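Local coordinates for protein isomaltodextranase (PDB 5AWQ) that hydrolyses (1->6)-alpha-D-glucosidic linkages in polysaccharides such as dextran, removing successive isomaltose units from the non-reducing ends of the chains, at residues G122-P127 with I200-W205; D240-L245 with G261-I266; Y476-A481 with I601-I606. All blocks are in the same frame, centred on the assembly; numbering follows the deposited sequence.

Contact 1 of 3, residues G122-P127 with I200-W205; sequences GVYYNP and IDFLSW. With GLC (alpha-D-glucopyranose), chain B.
N126 and I200 meet just beyond strand 120-124, where the neighbouring strand 197-200 ends. The amide of N126 packs against one branch of I200, with N126 CG 3.8 Å from I200 CG2. On I200, the same CG2 methyl lies 4.1 Å from P127 CD. CG of N126 stands anti to the backbone N (chi1 -175°), which lets the amide reach the backbone of D201. There N126 ND2 donates to D201 O at 2.7 Å, while N126 OD1 accepts from the backbone N of L128. Both ends of the amide are held, and its rotation is fixed. L203 CD2 packs 3.4 Å from N126 ND2.

Y124 reaches D201 from the other end of the contact. Its OH donates to D201 OD2 at 2.6 Å, on the anti side of the carboxylate. Ring and carboxylate planes are 84° apart. D201 OD2 also lies 3.1 Å from C2 of the bound glucose. A phenylalanine in place of Y124 would probably leave D201 OD2 without this donor and its carboxylate freer to turn. D201 is probably the nucleophile, placed just past a strand end of the beta/alpha barrel of this family 27 glycoside hydrolase.

Contact 2 of 3, residues D240-L245 with G261-I266; sequences DMEVSL and GDLVRI. With GLC (alpha-D-glucopyranose), chain B.
D262 folds its carboxylate back onto the backbone of V243. D262 CG lies anti to its own carbonyl carbon and beside the backbone N (chi1 -60°). From there D262 OD2 accepts from V243 N at 2.9 Å, on the anti side of the carboxylate. V243 O takes two donors in return, D262 N and L263 N. D262 OD1 is held from outside by R27 and S29.

E242 has an extended chain that runs obliquely past D262, with E242 CG 3.6 Å from D262 OD2. Its end turns to the leucine beyond, and E242 OE2 lies 3.3 Å from L263 CD1. On the face shared by L245 and V264, L245 CD1 rests 4.2 Å from G261 CA.

The R265 chain doubles back at chi2 and chi3 (-83° and -60°), which carries the guanidinium to the glucose. R265 NH1 donates to glucose O3 at 3.0 Å, with that oxygen in plane at the guanidinium edge. N267 O, D269 and D316 also hold the guanidinium.

L245 N to L263 O and R265 N to L245 O continue the parallel pairing. D262, the proton donor by similarity, lies well away from this glucose. Strand 242-245, helix 251-260 and strand 263-265 form a beta-alpha-beta unit of the catalytic barrel.

Contact 3 of 3, residues Y476-A481 with I601-I606; sequences YPAAFA and INLNWI. With GLC (alpha-D-glucopyranose), chain C.
N604 O is gripped by A478 N and by a water. A478 N donates to N604 O at 2.9 Å. The water lies 2.8 Å from the same N604 O, probably donating to it, and accepts from A479 N. The first turn of the 3-10 segment 478-480 is thus tied to strand 601-609. A478 also brings its methyl group to this strand. A478 CB packs 4.2 Å from L603 CG and touches the carbonyl oxygens of L603 and N604.

Before the turn, Y476 and I606 form an antiparallel hydrogen-bonded pair. Y476 N donates to I606 O at 2.8 Å, and I606 N returns a bond to Y476 O. Their side chains lie on one face, with Y476 CB 3.9 Å from I606 CG1. F518 of strand 515-522 touches both. The far end of Y476 leaves the contact, and its OH bonds to P401 O.

W605 turns to the face shared with P477. With CG between the backbone N and the carbonyl carbon (chi1 49°), W605 keeps CB 3.4 Å from Y476 O while its indole extends to D497, which holds NE1, and to R475, which makes a cation-pi contact. N604 and W605 both face R533 and form a classic beta bulge. The contact joins the first and last strands of the CBM6-family module, whose strand 601-609 also passes a bound glucose.

How the contacts relate
From the N terminus, contact 1 comes first. It joins strand 120-124 to the end of strand 197-200, closing a long loop that includes helix 179-193. Contact 2 opens only after contact 1 has closed, and spans a short loop around helix 251-260. The two are neighbours in the eight-stranded parallel barrel. They meet directly, with I200 N 2.8 Å from S244 O, a probable hydrogen bond. Both also reach the same bound glucose. Contact 3 follows far along the chain and closes a long loop made largely of strands, with no helix. It pairs the first and last strands of the carbohydrate-binding module, about 36 Å centre to centre from contact 1. The three lie in series; none nest or cross.

Contact 1 of 3, residues G122-P127 with I200-W205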
loop_
_atom_site.group_PDB
_atom_site.type_symbol
_atom_site.label_atom_id
_atom_site.label_comp_id
_atom_site.label_asym_id
_atom_site.label_seq_id
_atom_site.Cartn_x
_atom_site.Cartn_y
_atom_site.Cartn_z
ATOM N N GLY A 122 -17.204 -2.976 3.282
ATOM C CA GLY A 122 -16.144 -2.020 3.567
ATOM C C GLY A 122 -16.751 -0.729 4.053
ATOM O O GLY A 122 -17.766 -0.288 3.530
ATOM N N VAL A 123 -16.109 -0.097 5.032
ATOM C CA VAL A 123 -16.663 1.121 5.618
ATOM C C VAL A 123 -15.678 2.277 5.567
ATOM O O VAL A 123 -14.527 2.135 5.959
ATOM C CB VAL A 123 -17.130 0.896 7.075
ATOM C CG1 VAL A 123 -17.480 2.211 7.760
ATOM C CG2 VAL A 123 -18.327 -0.037 7.084
ATOM N N TYR A 124 -16.179 3.427 5.132
ATOM C CA TYR A 124 -15.475 4.704 5.259
ATOM C C TYR A 124 -15.986 5.384 6.528
ATOM O O TYR A 124 -17.152 5.772 6.624
ATOM C CB TYR A 124 -15.773 5.557 4.020
ATOM C CG TYR A 124 -15.299 6.999 3.990
ATOM C CD1 TYR A 124 -15.979 8.003 4.684
ATOM C CD2 TYR A 124 -14.224 7.377 3.172
ATOM C CE1 TYR A 124 -15.582 9.322 4.599
ATOM C CE2 TYR A 124 -13.834 8.706 3.084
ATOM C CZ TYR A 124 -14.522 9.667 3.788
ATOM O OH TYR A 124 -14.151 10.995 3.703
ATOM N N TYR A 125 -15.112 5.519 7.514
ATOM C CA TYR A 125 -15.413 6.366 8.676
ATOM C C TYR A 125 -14.140 6.689 9.428
ATOM O O TYR A 125 -13.178 5.920 9.384
ATOM C CB TYR A 125 -16.463 5.736 9.620
ATOM C CG TYR A 125 -17.294 6.806 10.303
ATOM C CD1 TYR A 125 -18.269 7.476 9.602
ATOM C CD2 TYR A 125 -17.063 7.181 11.636
ATOM C CE1 TYR A 125 -19.013 8.479 10.183
ATOM C CE2 TYR A 125 -17.807 8.191 12.233
ATOM C CZ TYR A 125 -18.781 8.835 11.504
ATOM O OH TYR A 125 -19.524 9.839 12.093
ATOM N N ASN A 126 -14.142 7.822 10.130
ATOM C CA ASN A 126 -13.033 8.241 10.955
ATOM C C ASN A 126 -13.499 8.168 12.408
ATOM O O ASN A 126 -14.447 8.856 12.804
ATOM C CB ASN A 126 -12.591 9.661 10.570
ATOM C CG ASN A 126 -11.363 10.103 11.325
ATOM O OD1 ASN A 126 -11.153 9.714 12.486
ATOM N ND2 ASN A 126 -10.529 10.920 10.685
ATOM N N PRO A 127 -12.869 7.295 13.207
ATOM C CA PRO A 127 -13.317 7.095 14.585
ATOM C C PRO A 127 -12.993 8.257 15.528
ATOM O O PRO A 127 -13.308 8.181 16.717
ATOM C CB PRO A 127 -12.598 5.824 14.996
ATOM C CG PRO A 127 -11.323 5.843 14.214
ATOM C CD PRO A 127 -11.662 6.510 12.895
ATOM N N ILE A 200 -10.166 5.495 6.589
ATOM C CA ILE A 200 -10.151 6.597 7.556
ATOM C C ILE A 200 -9.611 7.854 6.897
ATOM O O ILE A 200 -8.405 7.936 6.586
ATOM C CB ILE A 200 -9.280 6.228 8.770
ATOM C CG1 ILE A 200 -9.784 4.917 9.413
ATOM C CG2 ILE A 200 -9.251 7.375 9.750
ATOM C CD1 ILE A 200 -8.954 4.456 10.592
ATOM N N ASP A 201 -10.503 8.819 6.690
ATOM C CA ASP A 201 -10.207 10.031 5.937
ATOM C C ASP A 201 -10.163 11.246 6.849
ATOM O O ASP A 201 -10.579 11.202 8.005
ATOM C CB ASP A 201 -11.284 10.228 4.857
ATOM C CG ASP A 201 -10.847 11.114 3.697
ATOM O OD1 ASP A 201 -9.678 11.533 3.645
ATOM O OD2 ASP A 201 -11.710 11.330 2.822
ATOM N N PHE A 202 -9.593 12.324 6.304
ATOM C CA PHE A 202 -9.609 13.645 6.914
ATOM C C PHE A 202 -8.701 13.783 8.141
ATOM O O PHE A 202 -8.778 14.780 8.829
ATOM C CB PHE A 202 -11.042 14.120 7.209
ATOM C CG PHE A 202 -11.794 14.516 5.975
ATOM C CD1 PHE A 202 -11.532 15.736 5.361
ATOM C CD2 PHE A 202 -12.734 13.678 5.419
ATOM C CE1 PHE A 202 -12.219 16.123 4.248
ATOM C CE2 PHE A 202 -13.405 14.047 4.274
ATOM C CZ PHE A 202 -13.142 15.266 3.687
ATOM N N LEU A 203 -7.766 12.857 8.370
ATOM C CA LEU A 203 -6.858 13.070 9.494
ATOM C C LEU A 203 -5.861 14.220 9.301
ATOM O O LEU A 203 -5.409 14.751 10.296
ATOM C CB LEU A 203 -6.138 11.812 9.935
ATOM C CG LEU A 203 -7.016 10.762 10.616
ATOM C CD1 LEU A 203 -6.239 9.453 10.699
ATOM C CD2 LEU A 203 -7.458 11.223 12.006
ATOM N N SER A 204 -5.538 14.631 8.074
ATOM C CA SER A 204 -4.681 15.817 7.904
ATOM C C SER A 204 -5.453 17.080 8.316
ATOM O O SER A 204 -4.900 17.979 8.960
ATOM C CB SER A 204 -4.113 15.922 6.484
ATOM O OG SER A 204 -3.263 17.050 6.369
ATOM N N TRP A 205 -6.737 17.149 7.980
ATOM C CA TRP A 205 -7.581 18.245 8.493
ATOM C C TRP A 205 -7.651 18.228 10.019
ATOM O O TRP A 205 -7.581 19.281 10.646
ATOM C CB TRP A 205 -8.995 18.194 7.913
ATOM C CG TRP A 205 -9.092 18.557 6.464
ATOM C CD1 TRP A 205 -8.102 18.490 5.532
ATOM C CD2 TRP A 205 -10.261 19.026 5.776
ATOM N NE1 TRP A 205 -8.582 18.870 4.311
ATOM C CE2 TRP A 205 -9.902 19.207 4.422
ATOM C CE3 TRP A 205 -11.573 19.316 6.169
ATOM C CZ2 TRP A 205 -10.807 19.667 3.457
ATOM C CZ3 TRP A 205 -12.475 19.770 5.211
ATOM C CH2 TRP A 205 -12.091 19.940 3.873
HETATM C C1 GLC B . -11.775 13.758 0.571
HETATM C C2 GLC B . -11.090 12.500 0.061
HETATM C C3 GLC B . -11.914 11.766 -0.993
HETATM C C4 GLC B . -13.328 11.516 -0.472
HETATM C C5 GLC B . -13.911 12.865 -0.048
HETATM C C6 GLC B . -15.320 12.752 0.534
HETATM O O2 GLC B . -9.817 12.866 -0.457
HETATM O O3 GLC B . -11.277 10.554 -1.385
HETATM O O4 GLC B . -14.127 10.932 -1.493
HETATM O O5 GLC B . -13.107 13.482 0.949
HETATM O O6 GLC B . -15.862 14.064 0.683
#

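Contact 2 of 3, residues D240-L245 with G261-I266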
loop_
_atom_site.group_PDB
_atom_site.type_symbol
_atom_site.label_atom_id
_atom_site.label_comp_id
_atom_site.label_asym_id
_atom_site.label_seq_id
_atom_site.Cartn_x
_atom_site.Cartn_y
_atom_site.Cartn_z
ATOM N N ASP A 240 -7.165 -8.305 12.077
ATOM C CA ASP A 240 -8.447 -8.678 11.480
ATOM C C ASP A 240 -8.979 -7.691 10.448
ATOM O O ASP A 240 -9.764 -8.080 9.577
ATOM C CB ASP A 240 -9.537 -8.862 12.559
ATOM C CG ASP A 240 -9.326 -10.097 13.404
ATOM O OD1 ASP A 240 -8.559 -10.983 13.015
ATOM O OD2 ASP A 240 -9.954 -10.201 14.470
ATOM N N MET A 241 -8.603 -6.426 10.589
ATOM C CA MET A 241 -9.150 -5.350 9.756
ATOM C C MET A 241 -8.024 -4.475 9.219
ATOM O O MET A 241 -7.101 -4.087 9.930
ATOM C CB MET A 241 -10.167 -4.521 10.550
ATOM C CG MET A 241 -10.997 -3.573 9.682
ATOM S SD MET A 241 -12.399 -2.879 10.591
ATOM C CE MET A 241 -11.417 -1.800 11.620
ATOM N N GLU A 242 -8.105 -4.225 7.908
ATOM C CA GLU A 242 -7.130 -3.473 7.181
ATOM C C GLU A 242 -7.402 -1.978 7.340
ATOM O O GLU A 242 -8.542 -1.532 7.236
ATOM C CB GLU A 242 -7.185 -3.901 5.712
ATOM C CG GLU A 242 -6.029 -3.395 4.858
ATOM C CD GLU A 242 -5.889 -4.139 3.549
ATOM O OE1 GLU A 242 -6.907 -4.573 2.986
ATOM O OE2 GLU A 242 -4.748 -4.264 3.074
ATOM N N VAL A 243 -6.343 -1.232 7.589
ATOM C CA VAL A 243 -6.422 0.189 7.934
ATOM C C VAL A 243 -5.929 1.030 6.755
ATOM O O VAL A 243 -4.749 1.047 6.438
ATOM C CB VAL A 243 -5.582 0.483 9.182
ATOM C CG1 VAL A 243 -5.566 1.968 9.505
ATOM C CG2 VAL A 243 -6.099 -0.300 10.385
ATOM N N SER A 244 -6.872 1.722 6.126
ATOM C CA SER A 244 -6.601 2.637 5.013
ATOM C C SER A 244 -6.600 4.067 5.521
ATOM O O SER A 244 -7.562 4.525 6.143
ATOM C CB SER A 244 -7.667 2.449 3.940
ATOM O OG SER A 244 -7.828 3.591 3.144
ATOM N N LEU A 245 -5.497 4.771 5.284
ATOM C CA LEU A 245 -5.364 6.174 5.666
ATOM C C LEU A 245 -5.538 6.996 4.406
ATOM O O LEU A 245 -4.717 6.932 3.476
ATOM C CB LEU A 245 -4.024 6.418 6.334
ATOM C CG LEU A 245 -3.767 5.594 7.608
ATOM C CD1 LEU A 245 -2.375 5.851 8.144
ATOM C CD2 LEU A 245 -4.805 5.890 8.672
ATOM N N GLY A 261 -0.555 2.120 9.904
ATOM C CA GLY A 261 -1.542 1.835 8.875
ATOM C C GLY A 261 -1.103 0.765 7.909
ATOM O O GLY A 261 0.054 0.332 7.925
ATOM N N ASP A 262 -2.030 0.343 7.051
ATOM C CA ASP A 262 -1.715 -0.591 5.963
ATOM C C ASP A 262 -1.627 0.083 4.598
ATOM O O ASP A 262 -0.771 -0.266 3.806
ATOM C CB ASP A 262 -2.755 -1.711 5.916
ATOM C CG ASP A 262 -2.798 -2.502 7.193
ATOM O OD1 ASP A 262 -1.718 -2.920 7.641
ATOM O OD2 ASP A 262 -3.901 -2.732 7.714
ATOM N N LEU A 263 -2.535 1.013 4.320
ATOM C CA LEU A 263 -2.579 1.720 3.046
ATOM C C LEU A 263 -2.526 3.221 3.255
ATOM O O LEU A 263 -3.062 3.725 4.234
ATOM C CB LEU A 263 -3.894 1.423 2.311
ATOM C CG LEU A 263 -4.052 0.140 1.505
ATOM C CD1 LEU A 263 -4.034 -1.065 2.399
ATOM C CD2 LEU A 263 -5.325 0.201 0.669
ATOM N N VAL A 264 -1.883 3.919 2.322
ATOM C CA VAL A 264 -1.875 5.376 2.273
ATOM C C VAL A 264 -2.243 5.862 0.871
ATOM O O VAL A 264 -1.703 5.372 -0.125
ATOM C CB VAL A 264 -0.510 5.999 2.660
ATOM C CG1 VAL A 264 -0.283 5.879 4.153
ATOM C CG2 VAL A 264 0.645 5.399 1.873
ATOM N N ARG A 265 -3.172 6.807 0.792
ATOM C CA ARG A 265 -3.435 7.503 -0.468
ATOM C C ARG A 265 -2.208 8.286 -0.903
ATOM O O ARG A 265 -1.598 8.997 -0.090
ATOM C CB ARG A 265 -4.632 8.437 -0.337
ATOM C CG ARG A 265 -5.977 7.772 -0.625
ATOM C CD ARG A 265 -6.312 7.715 -2.114
ATOM N NE ARG A 265 -6.366 9.074 -2.633
ATOM C CZ ARG A 265 -7.344 9.948 -2.417
ATOM N NH1 ARG A 265 -8.454 9.598 -1.786
ATOM N NH2 ARG A 265 -7.189 11.201 -2.851
ATOM N N ILE A 266 -1.895 8.182 -2.196
ATOM C CA ILE A 266 -0.703 8.814 -2.766
ATOM C C ILE A 266 -0.985 9.841 -3.858
ATOM O O ILE A 266 -0.054 10.328 -4.520
ATOM C CB ILE A 266 0.336 7.763 -3.226
ATOM C CG1 ILE A 266 -0.227 6.705 -4.209
ATOM C CG2 ILE A 266 0.919 7.057 -2.013
ATOM C CD1 ILE A 266 -0.863 7.219 -5.494
HETATM C C1 GLC B . -11.775 13.758 0.571
HETATM C C2 GLC B . -11.090 12.500 0.061
HETATM C C3 GLC B . -11.914 11.766 -0.993
HETATM C C4 GLC B . -13.328 11.516 -0.472
HETATM C C5 GLC B . -13.911 12.865 -0.048
HETATM C C6 GLC B . -15.320 12.752 0.534
HETATM O O2 GLC B . -9.817 12.866 -0.457
HETATM O O3 GLC B . -11.277 10.554 -1.385
HETATM O O4 GLC B . -14.127 10.932 -1.493
HETATM O O5 GLC B . -13.107 13.482 0.949
HETATM O O6 GLC B . -15.862 14.064 0.683
#

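Contact 3 of 3, residues Y476-A481 with I601-I606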
loop_
_atom_site.group_PDB
_atom_site.type_symbol
_atom_site.label_atom_id
_atom_site.label_comp_id
_atom_site.label_asym_id
_atom_site.label_seq_id
_atom_site.Cartn_x
_atom_site.Cartn_y
_atom_site.Cartn_z
ATOM N N TYR A 476 16.772 -12.785 -6.382
ATOM C CA TYR A 476 15.916 -11.679 -5.968
ATOM C C TYR A 476 16.773 -10.425 -5.816
ATOM O O TYR A 476 17.512 -10.294 -4.842
ATOM C CB TYR A 476 15.264 -12.002 -4.633
ATOM C CG TYR A 476 14.348 -13.195 -4.662
ATOM C CD1 TYR A 476 14.853 -14.484 -4.522
ATOM C CD2 TYR A 476 12.964 -13.051 -4.814
ATOM C CE1 TYR A 476 14.017 -15.587 -4.542
ATOM C CE2 TYR A 476 12.122 -14.144 -4.844
ATOM C CZ TYR A 476 12.652 -15.425 -4.703
ATOM O OH TYR A 476 11.815 -16.515 -4.726
ATOM N N PRO A 477 16.701 -9.495 -6.780
ATOM C CA PRO A 477 17.451 -8.245 -6.681
ATOM C C PRO A 477 16.958 -7.337 -5.545
ATOM O O PRO A 477 15.743 -7.128 -5.380
ATOM C CB PRO A 477 17.234 -7.598 -8.056
ATOM C CG PRO A 477 16.942 -8.754 -8.958
ATOM C CD PRO A 477 16.091 -9.650 -8.114
ATOM N N ALA A 478 17.888 -6.816 -4.757
ATOM C CA ALA A 478 17.543 -5.966 -3.615
ATOM C C ALA A 478 16.905 -4.640 -4.033
ATOM O O ALA A 478 16.050 -4.111 -3.309
ATOM C CB ALA A 478 18.781 -5.718 -2.743
ATOM N N ALA A 479 17.306 -4.109 -5.185
ATOM C CA ALA A 479 16.791 -2.817 -5.660
ATOM C C ALA A 479 15.309 -2.842 -6.012
ATOM O O ALA A 479 14.727 -1.778 -6.221
ATOM C CB ALA A 479 17.599 -2.337 -6.856
ATOM N N PHE A 480 14.726 -4.034 -6.118
ATOM C CA PHE A 480 13.291 -4.192 -6.378
ATOM C C PHE A 480 12.507 -4.801 -5.225
ATOM O O PHE A 480 11.320 -5.068 -5.362
ATOM C CB PHE A 480 13.092 -4.979 -7.681
ATOM C CG PHE A 480 13.289 -4.136 -8.904
ATOM C CD1 PHE A 480 12.275 -3.307 -9.342
ATOM C CD2 PHE A 480 14.516 -4.106 -9.576
ATOM C CE1 PHE A 480 12.447 -2.503 -10.451
ATOM C CE2 PHE A 480 14.690 -3.305 -10.687
ATOM C CZ PHE A 480 13.653 -2.502 -11.116
ATOM N N ALA A 481 13.164 -4.991 -4.084
ATOM C CA ALA A 481 12.557 -5.546 -2.875
ATOM C C ALA A 481 11.964 -4.437 -1.987
ATOM O O ALA A 481 11.875 -3.280 -2.415
ATOM C CB ALA A 481 13.607 -6.348 -2.121
ATOM N N ILE A 601 27.113 -3.416 5.251
ATOM C CA ILE A 601 27.262 -3.947 3.900
ATOM C C ILE A 601 26.406 -3.143 2.934
ATOM O O ILE A 601 25.514 -2.409 3.354
ATOM C CB ILE A 601 26.875 -5.439 3.767
ATOM C CG1 ILE A 601 25.347 -5.652 3.853
ATOM C CG2 ILE A 601 27.646 -6.272 4.786
ATOM C CD1 ILE A 601 24.882 -7.044 3.485
ATOM N N ASN A 602 26.717 -3.269 1.648
ATOM C CA ASN A 602 25.776 -2.961 0.571
ATOM C C ASN A 602 25.288 -4.289 0.003
ATOM O O ASN A 602 26.098 -5.183 -0.237
ATOM C CB ASN A 602 26.448 -2.123 -0.520
ATOM C CG ASN A 602 26.877 -0.758 -0.027
ATOM O OD1 ASN A 602 26.306 -0.229 0.926
ATOM N ND2 ASN A 602 27.887 -0.171 -0.678
ATOM N N LEU A 603 23.976 -4.413 -0.233
ATOM C CA LEU A 603 23.385 -5.674 -0.650
ATOM C C LEU A 603 22.896 -5.549 -2.088
ATOM O O LEU A 603 22.081 -4.673 -2.393
ATOM C CB LEU A 603 22.204 -6.059 0.247
ATOM C CG LEU A 603 21.570 -7.404 -0.088
ATOM C CD1 LEU A 603 22.552 -8.551 0.126
ATOM C CD2 LEU A 603 20.288 -7.634 0.693
ATOM N N ASN A 604 23.385 -6.423 -2.964
ATOM C CA ASN A 604 22.952 -6.440 -4.371
ATOM C C ASN A 604 21.767 -7.369 -4.586
ATOM O O ASN A 604 20.765 -6.994 -5.208
ATOM C CB ASN A 604 24.113 -6.873 -5.262
ATOM C CG ASN A 604 23.890 -6.577 -6.740
ATOM O OD1 ASN A 604 22.905 -5.954 -7.175
ATOM N ND2 ASN A 604 24.822 -7.020 -7.515
ATOM N N TRP A 605 21.877 -8.601 -4.114
ATOM C CA TRP A 605 20.826 -9.578 -4.273
ATOM C C TRP A 605 20.985 -10.738 -3.335
ATOM O O TRP A 605 22.028 -10.907 -2.702
ATOM C CB TRP A 605 20.738 -10.102 -5.726
ATOM C CG TRP A 605 22.012 -10.575 -6.422
ATOM C CD1 TRP A 605 22.631 -9.945 -7.452
ATOM C CD2 TRP A 605 22.745 -11.802 -6.211
ATOM N NE1 TRP A 605 23.714 -10.671 -7.883
ATOM C CE2 TRP A 605 23.807 -11.815 -7.138
ATOM C CE3 TRP A 605 22.620 -12.872 -5.319
ATOM C CZ2 TRP A 605 24.739 -12.865 -7.203
ATOM C CZ3 TRP A 605 23.549 -13.916 -5.389
ATOM C CH2 TRP A 605 24.590 -13.896 -6.324
ATOM N N ILE A 606 19.927 -11.527 -3.245
ATOM C CA ILE A 606 19.989 -12.855 -2.656
ATOM C C ILE A 606 19.600 -13.868 -3.720
ATOM O O ILE A 606 18.879 -13.554 -4.680
ATOM C CB ILE A 606 19.131 -13.025 -1.362
ATOM C CG1 ILE A 606 17.627 -12.955 -1.658
ATOM C CG2 ILE A 606 19.543 -12.010 -0.309
ATOM C CD1 ILE A 606 16.770 -13.511 -0.543
HETATM C C1 GLC C . 30.514 4.151 2.732
HETATM C C2 GLC C . 30.185 3.588 1.357
HETATM C C3 GLC C . 28.717 3.191 1.301
HETATM C C4 GLC C . 28.404 2.231 2.439
HETATM C C5 GLC C . 28.795 2.828 3.781
HETATM C C6 GLC C . 28.557 1.843 4.922
HETATM O O2 GLC C . 30.480 4.573 0.372
HETATM O O3 GLC C . 28.474 2.542 0.054
HETATM O O4 GLC C . 27.000 1.920 2.460
HETATM O O5 GLC C . 30.187 3.193 3.733
HETATM O O6 GLC C . 28.826 2.472 6.176
HETATM O O HOH W 1 19.672 -4.730 -6.513
#